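PDB 6E0O: cGAS/DncV-like nucleotidyltransferase in E. coli homolog from Elizabethkingia meningoseptica ATCC 13253 = NBRC 12535, which synthesises cyclic dinucleotide second messengers, probably including 3',3'-c-di-AMP and 3',3'-c-di-GMP, for a CBASS antiphage defence system. Local coordinates for residues I168-P171 / E172-Y175; N212-S215 / S216-E220. All coordinates share one frame; numbering follows the deposited sequence.

Contact 1 of 2, residues I168-P171 / E172-Y175; sequences ISFP and EQHY. With nucleotides of chain B.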
loop_
_atom_site.group_PDB
_atom_site.type_symbol
_atom_site.label_atom_id
_atom_site.label_comp_id
_atom_site.label_asym_id
_atom_site.label_seq_id
_atom_site.Cartn_x
_atom_site.Cartn_y
_atom_site.Cartn_z
ATOM N N ILE A 168 0.402 1.119 13.011
ATOM C CA ILE A 168 -0.295 -0.158 13.019
ATOM C C ILE A 168 -0.854 -0.408 11.626
ATOM O O ILE A 168 -1.145 0.522 10.868
ATOM C CB ILE A 168 -1.403 -0.243 14.095
ATOM C CG1 ILE A 168 -2.536 0.726 13.788
ATOM C CG2 ILE A 168 -0.818 0.024 15.484
ATOM C CD1 ILE A 168 -3.730 0.561 14.710
ATOM N N SER A 169 -1.012 -1.681 11.294
ATOM C CA SER A 169 -1.483 -2.051 9.972
ATOM C C SER A 169 -2.134 -3.422 10.073
ATOM O O SER A 169 -1.809 -4.218 10.952
ATOM C CB SER A 169 -0.322 -2.058 8.957
ATOM O OG SER A 169 -0.803 -2.138 7.633
ATOM N N PHE A 170 -3.029 -3.692 9.128
ATOM C CA PHE A 170 -3.715 -4.977 8.996
ATOM C C PHE A 170 -3.544 -5.437 7.558
ATOM O O PHE A 170 -4.511 -5.505 6.788
ATOM C CB PHE A 170 -5.180 -4.865 9.430
ATOM C CG PHE A 170 -5.315 -4.482 10.871
ATOM C CD1 PHE A 170 -5.338 -3.155 11.239
ATOM C CD2 PHE A 170 -5.331 -5.445 11.858
ATOM C CE1 PHE A 170 -5.414 -2.789 12.569
ATOM C CE2 PHE A 170 -5.405 -5.090 13.196
ATOM C CZ PHE A 170 -5.438 -3.762 13.551
ATOM N N PRO A 171 -2.305 -5.756 7.161
ATOM C CA PRO A 171 -2.038 -6.052 5.746
ATOM C C PRO A 171 -2.756 -7.274 5.231
ATOM O O PRO A 171 -3.054 -7.331 4.034
ATOM C CB PRO A 171 -0.513 -6.227 5.692
ATOM C CG PRO A 171 -0.108 -6.562 7.130
ATOM C CD PRO A 171 -1.066 -5.745 7.973
ATOM N N GLU A 172 -3.003 -8.277 6.072
ATOM C CA GLU A 172 -3.667 -9.479 5.585
ATOM C C GLU A 172 -5.115 -9.183 5.223
ATOM O O GLU A 172 -5.599 -9.595 4.166
ATOM C CB GLU A 172 -3.573 -10.591 6.633
ATOM C CG GLU A 172 -2.151 -10.996 6.965
ATOM C CD GLU A 172 -1.386 -11.489 5.754
ATOM O OE1 GLU A 172 -1.984 -12.198 4.927
ATOM O OE2 GLU A 172 -0.184 -11.177 5.623
ATOM N N GLN A 173 -5.827 -8.488 6.106
ATOM C CA GLN A 173 -7.215 -8.143 5.841
ATOM C C GLN A 173 -7.332 -7.160 4.679
ATOM O O GLN A 173 -8.270 -7.242 3.877
ATOM C CB GLN A 173 -7.827 -7.570 7.116
ATOM C CG GLN A 173 -7.854 -8.550 8.302
ATOM C CD GLN A 173 -6.628 -8.521 9.227
ATOM O OE1 GLN A 173 -5.523 -8.160 8.829
ATOM N NE2 GLN A 173 -6.836 -8.917 10.474
ATOM N N HIS A 174 -6.397 -6.218 4.584
ATOM C CA HIS A 174 -6.320 -5.337 3.429
ATOM C C HIS A 174 -6.160 -6.141 2.144
ATOM O O HIS A 174 -6.886 -5.929 1.160
ATOM C CB HIS A 174 -5.123 -4.409 3.624
ATOM C CG HIS A 174 -4.944 -3.407 2.537
ATOM N ND1 HIS A 174 -5.306 -2.088 2.683
ATOM C CD2 HIS A 174 -4.416 -3.523 1.298
ATOM C CE1 HIS A 174 -5.030 -1.436 1.565
ATOM N NE2 HIS A 174 -4.485 -2.284 0.711
ATOM N N TYR A 175 -5.204 -7.068 2.141
ATOM C CA TYR A 175 -4.965 -7.898 0.967
ATOM C C TYR A 175 -6.233 -8.661 0.588
ATOM O O TYR A 175 -6.682 -8.632 -0.567
ATOM C CB TYR A 175 -3.800 -8.881 1.214
ATOM C CG TYR A 175 -3.789 -9.915 0.123
ATOM C CD1 TYR A 175 -3.263 -9.616 -1.125
ATOM C CD2 TYR A 175 -4.379 -11.161 0.307
ATOM C CE1 TYR A 175 -3.307 -10.524 -2.158
ATOM C CE2 TYR A 175 -4.432 -12.081 -0.728
ATOM C CZ TYR A 175 -3.890 -11.753 -1.955
ATOM O OH TYR A 175 -3.930 -12.632 -3.002
ATOM P P A B 2 5.608 6.010 3.939
ATOM O OP1 A B 2 5.187 6.186 5.353
ATOM O OP2 A B 2 6.607 6.947 3.356
ATOM O "O5'" A B 2 6.187 4.532 3.787
ATOM C "C5'" A B 2 7.511 4.209 4.208
ATOM C "C4'" A B 2 7.656 2.736 4.505
ATOM O "O4'" A B 2 6.902 2.429 5.707
ATOM C "C3'" A B 2 7.133 1.801 3.419
ATOM O "O3'" A B 2 7.939 0.625 3.350
ATOM C "C2'" A B 2 5.735 1.450 3.909
ATOM O "O2'" A B 2 5.242 0.206 3.453
ATOM C "C1'" A B 2 5.912 1.460 5.425
ATOM N N9 A B 2 4.692 1.847 6.135
ATOM C C8 A B 2 4.156 3.110 6.231
ATOM N N7 A B 2 3.048 3.165 6.924
ATOM C C5 A B 2 2.829 1.847 7.302
ATOM C C6 A B 2 1.809 1.229 8.050
ATOM N N6 A B 2 0.769 1.867 8.591
ATOM N N1 A B 2 1.919 -0.094 8.239
ATOM C C2 A B 2 2.943 -0.763 7.712
ATOM N N3 A B 2 3.963 -0.299 6.991
ATOM C C4 A B 2 3.841 1.026 6.823
#

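Contact 2 of 2, residues N212-S215 / S216-E220; sequences NLVS and SFFIE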
loop_
_atom_site.group_PDB
_atom_site.type_symbol
_atom_site.label_atom_id
_atom_site.label_comp_id
_atom_site.label_asym_id
_atom_site.label_seq_id
_atom_site.Cartn_x
_atom_site.Cartn_y
_atom_site.Cartn_z
ATOM N N ASN A 212 2.508 14.309 -1.277
ATOM C CA ASN A 212 1.847 13.642 -0.160
ATOM C C ASN A 212 0.382 14.043 -0.003
ATOM O O ASN A 212 -0.210 13.776 1.052
ATOM C CB ASN A 212 2.598 13.880 1.156
ATOM C CG ASN A 212 2.663 15.347 1.544
ATOM O OD1 ASN A 212 2.190 16.224 0.817
ATOM N ND2 ASN A 212 3.245 15.618 2.706
ATOM N N LEU A 213 -0.224 14.680 -1.011
ATOM C CA LEU A 213 -1.659 14.943 -0.949
ATOM C C LEU A 213 -2.422 13.649 -0.698
ATOM O O LEU A 213 -3.303 13.584 0.168
ATOM C CB LEU A 213 -2.141 15.609 -2.238
ATOM C CG LEU A 213 -3.645 15.905 -2.272
ATOM C CD1 LEU A 213 -4.036 16.913 -1.193
ATOM C CD2 LEU A 213 -4.056 16.406 -3.659
ATOM N N VAL A 214 -2.089 12.603 -1.450
ATOM C CA VAL A 214 -2.667 11.282 -1.247
ATOM C C VAL A 214 -1.568 10.239 -1.391
ATOM O O VAL A 214 -0.601 10.419 -2.135
ATOM C CB VAL A 214 -3.823 10.976 -2.234
ATOM C CG1 VAL A 214 -4.940 11.997 -2.089
ATOM C CG2 VAL A 214 -3.298 10.907 -3.661
ATOM N N SER A 215 -1.717 9.151 -0.660
ATOM C CA SER A 215 -0.819 8.013 -0.749
ATOM C C SER A 215 -1.515 6.903 -1.525
ATOM O O SER A 215 -2.728 6.932 -1.754
ATOM C CB SER A 215 -0.507 7.501 0.658
ATOM O OG SER A 215 -1.694 6.952 1.213
ATOM N N SER A 216 -0.736 5.892 -1.907
ATOM C CA SER A 216 -1.314 4.710 -2.539
ATOM C C SER A 216 -2.365 4.072 -1.643
ATOM O O SER A 216 -3.441 3.688 -2.108
ATOM C CB SER A 216 -0.226 3.683 -2.861
ATOM O OG SER A 216 -0.812 2.448 -3.267
ATOM N N PHE A 217 -2.068 3.958 -0.346
ATOM C CA PHE A 217 -3.029 3.390 0.590
ATOM C C PHE A 217 -4.333 4.174 0.562
ATOM O O PHE A 217 -5.425 3.593 0.553
ATOM C CB PHE A 217 -2.428 3.397 1.997
ATOM C CG PHE A 217 -3.358 2.889 3.058
ATOM C CD1 PHE A 217 -3.518 1.528 3.257
ATOM C CD2 PHE A 217 -4.070 3.766 3.856
ATOM C CE1 PHE A 217 -4.369 1.057 4.227
ATOM C CE2 PHE A 217 -4.931 3.292 4.827
ATOM C CZ PHE A 217 -5.076 1.938 5.011
ATOM N N PHE A 218 -4.237 5.500 0.584
ATOM C CA PHE A 218 -5.426 6.342 0.595
ATOM C C PHE A 218 -6.244 6.124 -0.669
ATOM O O PHE A 218 -7.467 5.957 -0.606
ATOM C CB PHE A 218 -4.969 7.789 0.747
ATOM C CG PHE A 218 -6.048 8.768 1.105
ATOM C CD1 PHE A 218 -6.782 8.640 2.265
ATOM C CD2 PHE A 218 -6.267 9.874 0.310
ATOM C CE1 PHE A 218 -7.736 9.572 2.603
ATOM C CE2 PHE A 218 -7.221 10.801 0.647
ATOM C CZ PHE A 218 -7.937 10.658 1.809
ATOM N N ILE A 219 -5.581 6.097 -1.829
ATOM C CA ILE A 219 -6.289 5.850 -3.085
ATOM C C ILE A 219 -6.997 4.498 -3.035
ATOM O O ILE A 219 -8.172 4.373 -3.404
ATOM C CB ILE A 219 -5.318 5.946 -4.279
ATOM C CG1 ILE A 219 -4.802 7.378 -4.427
ATOM C CG2 ILE A 219 -5.985 5.447 -5.564
ATOM C CD1 ILE A 219 -3.726 7.546 -5.488
ATOM N N GLU A 220 -6.284 3.463 -2.577
ATOM C CA GLU A 220 -6.879 2.134 -2.508
ATOM C C GLU A 220 -8.132 2.133 -1.651
ATOM O O GLU A 220 -9.143 1.518 -2.019
ATOM C CB GLU A 220 -5.868 1.132 -1.963
ATOM C CG GLU A 220 -4.781 0.801 -2.965
ATOM C CD GLU A 220 -3.748 -0.159 -2.444
ATOM O OE1 GLU A 220 -4.101 -1.233 -1.915
ATOM O OE2 GLU A 220 -2.563 0.181 -2.577
#

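Contact 1 of 2, residues I168-P171 / E172-Y175
Phe170 and Gln173 meet where strand 166-169 of the nucleotidyltransferase sheet passes into helix 171-184, with Phe170 at the N-cap position and Pro171 in the first turn. The amide of Gln173 lies obliquely beside the base of the phenylalanine side chain, its plane turned 79° from that of the ring. OE1 of Gln173 comes to 3.4 Å from CB of Phe170, while NE2 stands 4.0 Å from ring atom CD2. A sharp bend at chi2 (91°) folds the glutamine chain back toward the strand end; there NE2 donates to the carbonyl of Glu155, which ties the helix start to the neighbouring strand 152-160. The Phe170 ring itself turns away from the helix and meets Phe264, Ala154 and Leu143.

Backbone bonds set the first turn. His174 N points at Phe170 O in a nearly straight bond of 3.0 Å, and Tyr175 N donates to Pro171 O at 2.9 Å. Pro171 has no N-H to donate, which costs nothing in the first turn, where that amide has no helical carbonyl to meet. The next residue, Glu172, forms a salt bridge with Arg51, a residue probably involved in GTP binding, and Tyr175 makes a cation-pi contact with the same arginine.

The strand end also packs against the adenine of A2 of chain B. Ser169 CB lies 3.1 Å from its N1, a close packing contact, and the exocyclic N6 donates to Ile168 O across 3.3 Å, a bond consistent with recognition of the base.

Contact 2 of 2, residues N212-S215 / S216-E220
The chain runs extended through Val214 and Ser215 and then turns directly into helix 216-224, whose first residues keep regular helical angles. Ile219 N donates to Ser215 O over 3.0 Å with an N-H...O angle of 168°, and one residue on, Glu220 N reaches Ser216 O in the same i to i+4 pattern. A side chain supplements the backbone here: OG of Ser215 accepts from Phe218 N at 3.0 Å. Its chi1 of 67° sets the hydroxyl between the backbone nitrogen and the carbonyl carbon, turned to the start of the helix.

Ser215 is thus a serine N-cap, its hydroxyl taking up an amide of the first turn that has no carbonyl one turn earlier in the helix. Next to the cap, Val214 spreads its two methyls over different residues of the helix. CG1 approaches the edge of the Phe218 ring, near its plane, 3.5 Å from CD2; CG2 packs on CD1 of Ile219 at 3.8 Å, the two side chains crossing at about a right angle. Helices 188-205 and 275-289 cover this apolar group, through Asn200 and Leu196 and through Phe281 and Ala278. At the cap's other neighbour, Ser216, a probable GTP-binding residue, OG hydrogen-bonds to NZ of Lys197. Ile219 CG1, beside its own backbone nitrogen, rests 3.4 Å from Ser215 O.

How the contacts relate
Both contacts are helix starts, joined directly to each other: His174 NE2 of 168-175 lies 2.9 Å from Glu220 OE1 of 212-220, a probable hydrogen bond, and the His174 ring also meets that of Phe217. Contact 1 is partly buried, opening to solvent at Glu172, and links the nucleotidyltransferase sheet to its following helix; the touching residues of contact 2 are all buried, largely between helices 188-205 and 275-289. The two helix starts also differ in chemistry: contact 1 has a first-turn proline and polar side chains bonded to neighbouring elements, contact 2 a serine hydroxyl cap flanked by apolar packing. Contact 1 touches adenine; contact 2 includes Ser216, probably part of the nucleotide site.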